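Local coordinates for protein D-isomer specific 2-hydroxyacid dehydrogenase NAD-binding (Xanthobacter autotrophicus, PDB 4XA8) that probably works as an NAD(P)-dependent oxidoreductase of the D-isomer specific 2-hydroxyacid dehydrogenase family, and has been seen with NADPH bound, at residues Ser24-Ala29 / Pro295-Asn300; Leu71-Asn76 / Arg302-Gly307; Ile145-Leu150 / Leu161-His166. All coordinates share one frame; numbering follows the deposited sequence.

Contact 1: Ser24-Ala29 / Pro295-Asn300; sequences SALQAA and PQIVEN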
loop_
_atom_site.group_PDB
_atom_site.type_symbol
_atom_site.label_atom_id
_atom_site.label_comp_id
_atom_site.label_asym_id
_atom_site.label_seq_id
_atom_site.Cartn_x
_atom_site.Cartn_y
_atom_site.Cartn_z
ATOM N N SER A 24 -29.798 7.093 -3.580
ATOM C CA SER A 24 -29.545 8.534 -3.549
ATOM C C SER A 24 -28.945 9.057 -4.841
ATOM O O SER A 24 -29.365 10.087 -5.363
ATOM C CB SER A 24 -28.600 8.870 -2.419
ATOM O OG SER A 24 -29.279 8.639 -1.209
ATOM N N ALA A 25 -27.966 8.324 -5.344
ATOM C CA ALA A 25 -27.272 8.677 -6.575
ATOM C C ALA A 25 -28.202 8.593 -7.801
ATOM O O ALA A 25 -28.225 9.503 -8.648
ATOM C CB ALA A 25 -26.043 7.762 -6.760
ATOM N N LEU A 26 -28.980 7.526 -7.878
ATOM C CA LEU A 26 -29.933 7.348 -8.979
ATOM C C LEU A 26 -31.054 8.406 -8.964
ATOM O O LEU A 26 -31.367 9.020 -9.988
ATOM C CB LEU A 26 -30.503 5.939 -8.919
ATOM C CG LEU A 26 -29.530 4.849 -9.365
ATOM C CD1 LEU A 26 -30.075 3.518 -8.862
ATOM C CD2 LEU A 26 -29.367 4.843 -10.879
ATOM N N GLN A 27 -31.602 8.687 -7.793
ATOM C CA GLN A 27 -32.626 9.725 -7.673
ATOM C C GLN A 27 -32.081 11.151 -7.807
ATOM O O GLN A 27 -32.836 12.033 -8.140
ATOM C CB GLN A 27 -33.414 9.546 -6.381
ATOM C CG GLN A 27 -34.330 8.341 -6.482
ATOM C CD GLN A 27 -35.106 8.045 -5.207
ATOM O OE1 GLN A 27 -34.824 8.586 -4.136
ATOM N NE2 GLN A 27 -36.072 7.156 -5.317
ATOM N N ALA A 28 -30.790 11.359 -7.559
ATOM C CA ALA A 28 -30.131 12.642 -7.850
ATOM C C ALA A 28 -30.060 12.860 -9.352
ATOM O O ALA A 28 -30.463 13.920 -9.859
ATOM C CB ALA A 28 -28.728 12.716 -7.220
ATOM N N ALA A 29 -29.553 11.845 -10.043
ATOM C CA ALA A 29 -29.438 11.811 -11.487
ATOM C C ALA A 29 -30.787 11.761 -12.231
ATOM O O ALA A 29 -30.872 12.252 -13.359
ATOM C CB ALA A 29 -28.592 10.625 -11.892
ATOM N N PRO A 295 -25.290 7.860 -13.796
ATOM C CA PRO A 295 -25.656 8.504 -15.060
ATOM C C PRO A 295 -25.853 7.553 -16.217
ATOM O O PRO A 295 -26.863 7.676 -16.914
ATOM C CB PRO A 295 -24.478 9.456 -15.319
ATOM C CG PRO A 295 -24.025 9.816 -13.954
ATOM C CD PRO A 295 -24.122 8.534 -13.188
ATOM N N GLN A 296 -24.945 6.586 -16.398
ATOM C CA GLN A 296 -25.077 5.600 -17.488
ATOM C C GLN A 296 -26.271 4.658 -17.272
ATOM O O GLN A 296 -26.890 4.225 -18.244
ATOM C CB GLN A 296 -23.766 4.829 -17.773
ATOM C CG GLN A 296 -23.373 3.789 -16.719
ATOM C CD GLN A 296 -21.944 3.241 -16.842
ATOM O OE1 GLN A 296 -21.752 2.037 -16.947
ATOM N NE2 GLN A 296 -20.936 4.126 -16.793
ATOM N N ILE A 297 -26.632 4.382 -16.014
ATOM C CA ILE A 297 -27.847 3.605 -15.733
ATOM C C ILE A 297 -29.118 4.396 -16.141
ATOM O O ILE A 297 -30.000 3.880 -16.867
ATOM C CB ILE A 297 -27.904 3.183 -14.247
ATOM C CG1 ILE A 297 -26.697 2.306 -13.903
ATOM C CG2 ILE A 297 -29.221 2.485 -13.951
ATOM C CD1 ILE A 297 -26.439 2.119 -12.421
ATOM N N VAL A 298 -29.212 5.644 -15.674
ATOM C CA VAL A 298 -30.313 6.536 -16.052
ATOM C C VAL A 298 -30.440 6.709 -17.577
ATOM O O VAL A 298 -31.555 6.683 -18.123
ATOM C CB VAL A 298 -30.225 7.884 -15.279
ATOM C CG1 VAL A 298 -31.108 8.963 -15.926
ATOM C CG2 VAL A 298 -30.617 7.637 -13.824
ATOM N N GLU A 299 -29.314 6.841 -18.270
ATOM C CA GLU A 299 -29.315 6.923 -19.749
ATOM C C GLU A 299 -29.783 5.620 -20.441
ATOM O O GLU A 299 -30.387 5.663 -21.500
ATOM C CB GLU A 299 -27.936 7.342 -20.253
ATOM C CG GLU A 299 -27.706 7.291 -21.747
ATOM C CD GLU A 299 -28.589 8.237 -22.558
ATOM O OE1 GLU A 299 -29.225 9.160 -21.985
ATOM O OE2 GLU A 299 -28.632 8.037 -23.788
ATOM N N ASN A 300 -29.482 4.474 -19.861
ATOM C CA ASN A 300 -29.938 3.211 -20.427
ATOM C C ASN A 300 -31.419 2.979 -20.166
ATOM O O ASN A 300 -32.126 2.366 -20.978
ATOM C CB ASN A 300 -29.077 2.036 -19.935
ATOM C CG ASN A 300 -27.865 1.782 -20.821
ATOM O OD1 ASN A 300 -27.791 2.255 -21.978
ATOM N ND2 ASN A 300 -26.908 1.010 -20.294
#
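Leu26 meets Ile297 with a single methyl: CD2 of Leu26 comes to 3.9 Å from CG2 of Ile297, and the two side chains cross at about a right angle, so they touch over a small patch instead of lying along each other. The torsion of Ile297 explains the meeting. Its CG2 branch lies anti to the backbone N and faces Leu26, while the longer CG1 arm is turned beside that N (chi1 -61°). One residue on, Val298 supplies the other half of the contact. Its CG2 stands 4.1 Å from CB of Ala29, and the same methyl lies 4.2 Å from CD2 of Leu26, which ties the two pairs into one small cluster. The backbone O of Leu26 also packs on Val298 CG2, 4.1 Å away.

Behind these side chains are the C-terminal turns of helix 19-29 and the middle of helix 290-306. Their short segments approach to 9.4 Å between axes and cross at -57°, with Ala29 nearest Pro295 by CA position. The preceding residues of helix 290-306 extend the apolar surface, since Leu26 also rests on Ala294, and Ala25 touches both Pro290 and Ala294. Val298 also touches His30, just after helix 19-29.

Every touch across the two segments is carbon against carbon or methyl against carbonyl. Shape fit, rather than any directional bond, therefore probably governs how the late helix 290-306 packs on an early helix of the chain here, buried at Leu26 and Ile297 and opening outward at Ala29.

Contact 2: Leu71-Asn76 / Arg302-Gly307; sequences LKLVIN and RRIEAG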
loop_
_atom_site.group_PDB
_atom_site.type_symbol
_atom_site.label_atom_id
_atom_site.label_comp_id
_atom_site.label_asym_id
_atom_site.label_seq_id
_atom_site.Cartn_x
_atom_site.Cartn_y
_atom_site.Cartn_z
ATOM N N LEU A 71 -39.977 -6.685 -16.471
ATOM C CA LEU A 71 -38.545 -6.325 -16.577
ATOM C C LEU A 71 -38.102 -6.139 -18.047
ATOM O O LEU A 71 -38.382 -6.996 -18.933
ATOM C CB LEU A 71 -37.718 -7.433 -15.937
ATOM C CG LEU A 71 -36.355 -7.198 -15.342
ATOM C CD1 LEU A 71 -36.436 -6.076 -14.321
ATOM C CD2 LEU A 71 -35.934 -8.528 -14.721
ATOM N N LYS A 72 -37.430 -5.014 -18.287
ATOM C CA LYS A 72 -36.966 -4.604 -19.616
ATOM C C LYS A 72 -35.445 -4.515 -19.742
ATOM O O LYS A 72 -34.921 -4.473 -20.871
ATOM C CB LYS A 72 -37.605 -3.253 -19.967
ATOM C CG LYS A 72 -39.150 -3.313 -20.037
ATOM C CD LYS A 72 -39.724 -2.500 -21.194
ATOM C CE LYS A 72 -41.162 -2.916 -21.497
ATOM N NZ LYS A 72 -41.520 -2.839 -22.942
ATOM N N LEU A 73 -34.760 -4.478 -18.590
ATOM C CA LEU A 73 -33.347 -4.151 -18.505
ATOM C C LEU A 73 -32.757 -4.700 -17.205
ATOM O O LEU A 73 -33.316 -4.496 -16.118
ATOM C CB LEU A 73 -33.171 -2.619 -18.575
ATOM C CG LEU A 73 -31.742 -2.067 -18.430
ATOM C CD1 LEU A 73 -30.868 -2.624 -19.545
ATOM C CD2 LEU A 73 -31.725 -0.537 -18.460
ATOM N N VAL A 74 -31.647 -5.427 -17.318
ATOM C CA VAL A 74 -30.832 -5.798 -16.161
ATOM C C VAL A 74 -29.481 -5.110 -16.232
ATOM O O VAL A 74 -28.891 -4.982 -17.318
ATOM C CB VAL A 74 -30.621 -7.319 -16.082
ATOM C CG1 VAL A 74 -29.652 -7.676 -14.958
ATOM C CG2 VAL A 74 -31.942 -7.986 -15.857
ATOM N N ILE A 75 -29.016 -4.657 -15.073
ATOM C CA ILE A 75 -27.717 -4.016 -14.939
ATOM C C ILE A 75 -26.941 -4.754 -13.845
ATOM O O ILE A 75 -27.382 -4.825 -12.707
ATOM C CB ILE A 75 -27.810 -2.507 -14.566
ATOM C CG1 ILE A 75 -28.796 -1.740 -15.468
ATOM C CG2 ILE A 75 -26.421 -1.885 -14.646
ATOM C CD1 ILE A 75 -30.180 -1.526 -14.869
ATOM N N ASN A 76 -25.806 -5.325 -14.204
ATOM C CA ASN A 76 -24.993 -6.070 -13.268
ATOM C C ASN A 76 -24.026 -5.116 -12.541
ATOM O O ASN A 76 -23.351 -4.313 -13.177
ATOM C CB ASN A 76 -24.232 -7.178 -14.023
ATOM C CG ASN A 76 -23.606 -8.205 -13.098
ATOM O OD1 ASN A 76 -22.399 -8.423 -13.127
ATOM N ND2 ASN A 76 -24.408 -8.813 -12.262
ATOM N N ARG A 302 -33.585 5.452 -20.142
ATOM C CA ARG A 302 -34.233 6.219 -21.203
ATOM C C ARG A 302 -34.082 5.557 -22.583
ATOM O O ARG A 302 -35.045 5.529 -23.349
ATOM C CB ARG A 302 -33.819 7.693 -21.192
ATOM C CG ARG A 302 -32.405 8.002 -21.636
ATOM C CD ARG A 302 -32.391 9.332 -22.384
ATOM N NE ARG A 302 -33.142 9.241 -23.629
ATOM C CZ ARG A 302 -32.657 8.814 -24.793
ATOM N NH1 ARG A 302 -31.393 8.409 -24.914
ATOM N NH2 ARG A 302 -33.460 8.778 -25.846
ATOM N N ARG A 303 -32.923 4.983 -22.895
ATOM C CA ARG A 303 -32.776 4.296 -24.188
ATOM C C ARG A 303 -33.740 3.120 -24.342
ATOM O O ARG A 303 -34.381 2.976 -25.381
ATOM C CB ARG A 303 -31.349 3.834 -24.428
ATOM C CG ARG A 303 -30.407 4.980 -24.752
ATOM C CD ARG A 303 -28.956 4.636 -24.489
ATOM N NE ARG A 303 -28.036 5.661 -25.005
ATOM C CZ ARG A 303 -27.348 5.565 -26.138
ATOM N NH1 ARG A 303 -26.547 6.550 -26.499
ATOM N NH2 ARG A 303 -27.459 4.497 -26.933
ATOM N N ILE A 304 -33.842 2.288 -23.307
ATOM C CA ILE A 304 -34.726 1.130 -23.348
ATOM C C ILE A 304 -36.175 1.626 -23.516
ATOM O O ILE A 304 -36.945 1.055 -24.287
ATOM C CB ILE A 304 -34.517 0.181 -22.116
ATOM C CG1 ILE A 304 -35.007 -1.230 -22.419
ATOM C CG2 ILE A 304 -35.240 0.669 -20.882
ATOM C CD1 ILE A 304 -34.042 -2.047 -23.249
ATOM N N GLU A 305 -36.517 2.726 -22.847
ATOM C CA GLU A 305 -37.848 3.320 -22.941
ATOM C C GLU A 305 -38.141 4.063 -24.259
ATOM O O GLU A 305 -39.305 4.333 -24.577
ATOM C CB GLU A 305 -38.096 4.243 -21.741
ATOM C CG GLU A 305 -38.079 3.531 -20.392
ATOM C CD GLU A 305 -39.256 2.586 -20.151
ATOM O OE1 GLU A 305 -39.672 2.459 -18.980
ATOM O OE2 GLU A 305 -39.772 1.955 -21.101
ATOM N N ALA A 306 -37.104 4.382 -25.031
ATOM C CA ALA A 306 -37.290 4.955 -26.367
ATOM C C ALA A 306 -36.956 3.954 -27.478
ATOM O O ALA A 306 -36.983 4.302 -28.655
ATOM C CB ALA A 306 -36.446 6.208 -26.516
ATOM N N GLY A 307 -36.645 2.713 -27.110
ATOM C CA GLY A 307 -36.342 1.677 -28.097
ATOM C C GLY A 307 -35.021 1.912 -28.800
ATOM O O GLY A 307 -34.854 1.550 -29.964
#
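Ile304 lies against the backbone of Lys72, just before strand 73-76, where the C-terminal end of helix 290-306 packs on the five-stranded parallel sheet of a flavodoxin-like alpha/beta domain (strand order 2-1-3-4-5). Its conformation decides what touches. With CG1 swung anti to the backbone N (chi1 -158°), the long arm runs toward the strand, and its end, CD1, reaches 3.5 Å from Lys72 O. Along the same arm, CG1 of Ile304 stands 4.1 Å from CB of Lys72. The short branch, CG2, takes the position between N and the carbonyl carbon; it faces Leu73, whose CD2 is 4.4 Å away. One isoleucine thus straddles two successive residues of the chain, a carbonyl and a CB on one side and a leucine methyl on the other. Tyr54 and Pro94 also touch Ile304.

Lys72 sends its chain past the helix. CG sits beside the backbone N (chi1 -62°), and the bend at chi2 brings CD alongside Glu305, 4.5 Å from its OE2; the later bend at chi4 places only NZ. The charged ends stay apart. The carboxylate has a closer partner in Arg53 of strand 52-57, with which it forms a salt bridge, so any pull from the lysine is probably a modest electrostatic one.

Just beyond these contacts the helix is closed by a Schellman motif. Gly307 turns to positive phi (70°), and its N makes a weak bond of 3.3 Å back to the carbonyl O of Ile304, the very residue whose other end is pressed against the strand.

Contact 3: Ile145-Leu150 / Leu161-His166; sequences IRVGVL and LELARH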
loop_
_atom_site.group_PDB
_atom_site.type_symbol
_atom_site.label_atom_id
_atom_site.label_comp_id
_atom_site.label_asym_id
_atom_site.label_seq_id
_atom_site.Cartn_x
_atom_site.Cartn_y
_atom_site.Cartn_z
ATOM N N ILE A 145 12.855 -8.826 -5.534
ATOM C CA ILE A 145 11.536 -9.397 -5.246
ATOM C C ILE A 145 10.739 -9.705 -6.516
ATOM O O ILE A 145 10.352 -8.815 -7.301
ATOM C CB ILE A 145 10.734 -8.490 -4.304
ATOM C CG1 ILE A 145 11.548 -8.233 -3.024
ATOM C CG2 ILE A 145 9.378 -9.136 -3.951
ATOM C CD1 ILE A 145 10.872 -7.275 -2.054
ATOM N N ARG A 146 10.486 -10.977 -6.707
ATOM C CA ARG A 146 9.808 -11.451 -7.903
ATOM C C ARG A 146 8.311 -11.463 -7.680
ATOM O O ARG A 146 7.827 -12.156 -6.777
ATOM C CB ARG A 146 10.288 -12.852 -8.251
ATOM C CG ARG A 146 11.774 -12.906 -8.511
ATOM C CD ARG A 146 12.252 -14.342 -8.567
ATOM N NE ARG A 146 12.576 -14.748 -9.936
ATOM C CZ ARG A 146 12.897 -15.993 -10.308
ATOM N NH1 ARG A 146 12.940 -16.987 -9.423
ATOM N NH2 ARG A 146 13.196 -16.239 -11.576
ATOM N N VAL A 147 7.576 -10.726 -8.497
ATOM C CA VAL A 147 6.100 -10.541 -8.321
ATOM C C VAL A 147 5.488 -11.025 -9.656
ATOM O O VAL A 147 5.890 -10.569 -10.742
ATOM C CB VAL A 147 5.713 -9.060 -8.111
ATOM C CG1 VAL A 147 4.220 -8.863 -7.883
ATOM C CG2 VAL A 147 6.510 -8.412 -6.971
ATOM N N GLY A 148 4.578 -11.970 -9.551
ATOM C CA GLY A 148 3.922 -12.593 -10.681
ATOM C C GLY A 148 2.471 -12.134 -10.729
ATOM O O GLY A 148 1.716 -12.334 -9.758
ATOM N N VAL A 149 2.047 -11.600 -11.868
ATOM C CA VAL A 149 0.615 -11.275 -12.086
ATOM C C VAL A 149 -0.020 -12.375 -12.989
ATOM O O VAL A 149 0.403 -12.541 -14.147
ATOM C CB VAL A 149 0.504 -9.888 -12.762
ATOM C CG1 VAL A 149 -0.953 -9.485 -13.000
ATOM C CG2 VAL A 149 1.152 -8.841 -11.919
ATOM N N LEU A 150 -0.957 -13.144 -12.433
ATOM C CA LEU A 150 -1.648 -14.212 -13.122
ATOM C C LEU A 150 -2.886 -13.615 -13.793
ATOM O O LEU A 150 -3.873 -13.317 -13.137
ATOM C CB LEU A 150 -1.972 -15.331 -12.117
ATOM C CG LEU A 150 -2.604 -16.592 -12.626
ATOM C CD1 LEU A 150 -1.588 -17.444 -13.373
ATOM C CD2 LEU A 150 -3.170 -17.365 -11.446
ATOM N N LEU A 161 2.194 -3.428 -15.476
ATOM C CA LEU A 161 2.952 -2.239 -15.897
ATOM C C LEU A 161 3.212 -1.296 -14.733
ATOM O O LEU A 161 4.334 -0.741 -14.601
ATOM C CB LEU A 161 2.212 -1.448 -16.996
ATOM C CG LEU A 161 2.155 -2.137 -18.365
ATOM C CD1 LEU A 161 1.122 -1.441 -19.274
ATOM C CD2 LEU A 161 3.535 -2.180 -18.968
ATOM N N GLU A 162 2.209 -1.087 -13.881
ATOM C CA GLU A 162 2.386 -0.186 -12.721
ATOM C C GLU A 162 3.393 -0.744 -11.718
ATOM O O GLU A 162 4.229 -0.021 -11.191
ATOM C CB GLU A 162 1.070 0.098 -11.993
ATOM C CG GLU A 162 1.200 1.176 -10.893
ATOM C CD GLU A 162 1.658 2.551 -11.385
ATOM O OE1 GLU A 162 1.346 2.951 -12.538
ATOM O OE2 GLU A 162 2.332 3.268 -10.584
ATOM N N LEU A 163 3.305 -2.036 -11.454
ATOM C CA LEU A 163 4.302 -2.711 -10.595
ATOM C C LEU A 163 5.740 -2.590 -11.092
ATOM O O LEU A 163 6.686 -2.372 -10.306
ATOM C CB LEU A 163 3.922 -4.172 -10.417
ATOM C CG LEU A 163 2.704 -4.502 -9.567
ATOM C CD1 LEU A 163 2.321 -5.964 -9.710
ATOM C CD2 LEU A 163 2.946 -4.174 -8.099
ATOM N N ALA A 164 5.925 -2.667 -12.400
ATOM C CA ALA A 164 7.244 -2.545 -12.950
ATOM C C ALA A 164 7.840 -1.174 -12.735
ATOM O O ALA A 164 9.056 -1.099 -12.551
ATOM C CB ALA A 164 7.258 -2.925 -14.422
ATOM N N ARG A 165 7.018 -0.125 -12.603
ATOM C CA ARG A 165 7.536 1.209 -12.279
ATOM C C ARG A 165 8.171 1.291 -10.921
ATOM O O ARG A 165 9.012 2.153 -10.693
ATOM C CB ARG A 165 6.452 2.281 -12.359
ATOM C CG ARG A 165 5.775 2.370 -13.709
ATOM C CD ARG A 165 4.693 3.470 -13.707
ATOM N NE ARG A 165 5.084 4.634 -12.893
ATOM C CZ ARG A 165 5.630 5.758 -13.362
ATOM N NH1 ARG A 165 5.867 5.919 -14.664
ATOM N NH2 ARG A 165 5.949 6.741 -12.532
ATOM N N HIS A 166 7.742 0.427 -10.002
ATOM C CA HIS A 166 8.303 0.369 -8.673
ATOM C C HIS A 166 9.583 -0.485 -8.498
ATOM O O HIS A 166 10.096 -0.621 -7.368
ATOM C CB HIS A 166 7.174 -0.001 -7.704
ATOM C CG HIS A 166 6.198 1.107 -7.563
ATOM N ND1 HIS A 166 5.236 1.394 -8.512
ATOM C CD2 HIS A 166 6.115 2.087 -6.639
ATOM C CE1 HIS A 166 4.580 2.486 -8.153
ATOM N NE2 HIS A 166 5.098 2.915 -7.017
#
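Val147 is the first residue of strand 146-150 to touch helix 154-165. Its CG1, anti to the backbone N (chi1 -178°), comes to 3.9 Å from CD1 of Leu163, and the two side chains cross at about a right angle. The backbone here is held within the parallel sheet, Val147 bonding to Asp169 and Arg171 on the neighbouring strand. Gly148 follows, bonded to Ile201 on the other neighbour. Val149 returns to the helix side and meets the same leucine methyl with its other branch: CG2 of Val149 lies 3.8 Å from CD1 of Leu163. The two valines have nearly identical first torsions, yet one offers CG1 and the other CG2, so CD1 of Leu163 is shared by branches of two valines.

Leu163 also rests on Leu112 and Val115 of helix 103-119 and on Val170 of strand 169-174. The unit is the beta-alpha-beta crossover that opens a Rossmann fold. Val149 stands close to Leu152 and Gly156, which have been seen to contact NADPH and belong to what is probably the Rossmann-type glycine-rich motif.

Just past the helix, His166 bonds back to its last turn: ND1 donates to Glu162 O at 3.2 Å, nearly straight at 166°. The bond lies in the plane of the imidazole but approaches the carbonyl from off its plane. Glu162 and Arg165 face the second subunit, each pairing in a salt bridge with Arg165 or Glu162 there.

The helix is thus two-sided in its chemistry. A buried, purely apolar joint seats it on the sheet beside the nucleotide site, while charged groups on another side meet the second subunit. There the two Glu162 carboxylates come close to each other, as do the two Arg165 guanidinium groups, and the crossed salt bridges probably offset that repulsion.

Contacts 1 and 2 share helix 290-306, their centres 13 Å apart, and touch where Asn300 meets Leu73 and Ile297 meets Ile75. Along the chain their segments alternate: 24-29, 71-76, 295-300, 302-307. The last modelled helix thus returns to a lobe begun by the N-terminal residues, packing on helix 19-29 and then on strand 73-76 of the five-stranded sheet. Contact 3 lies in the other lobe, about 37 Å from contact 1 and 41 Å from contact 2 between centres, where helix 154-165 packs on strand 146-150 of the seven-stranded sheet. Its segments come between the early and late ones, so the chain leaves the first lobe, builds the nucleotide-binding one, and comes back, as in this dehydrogenase family.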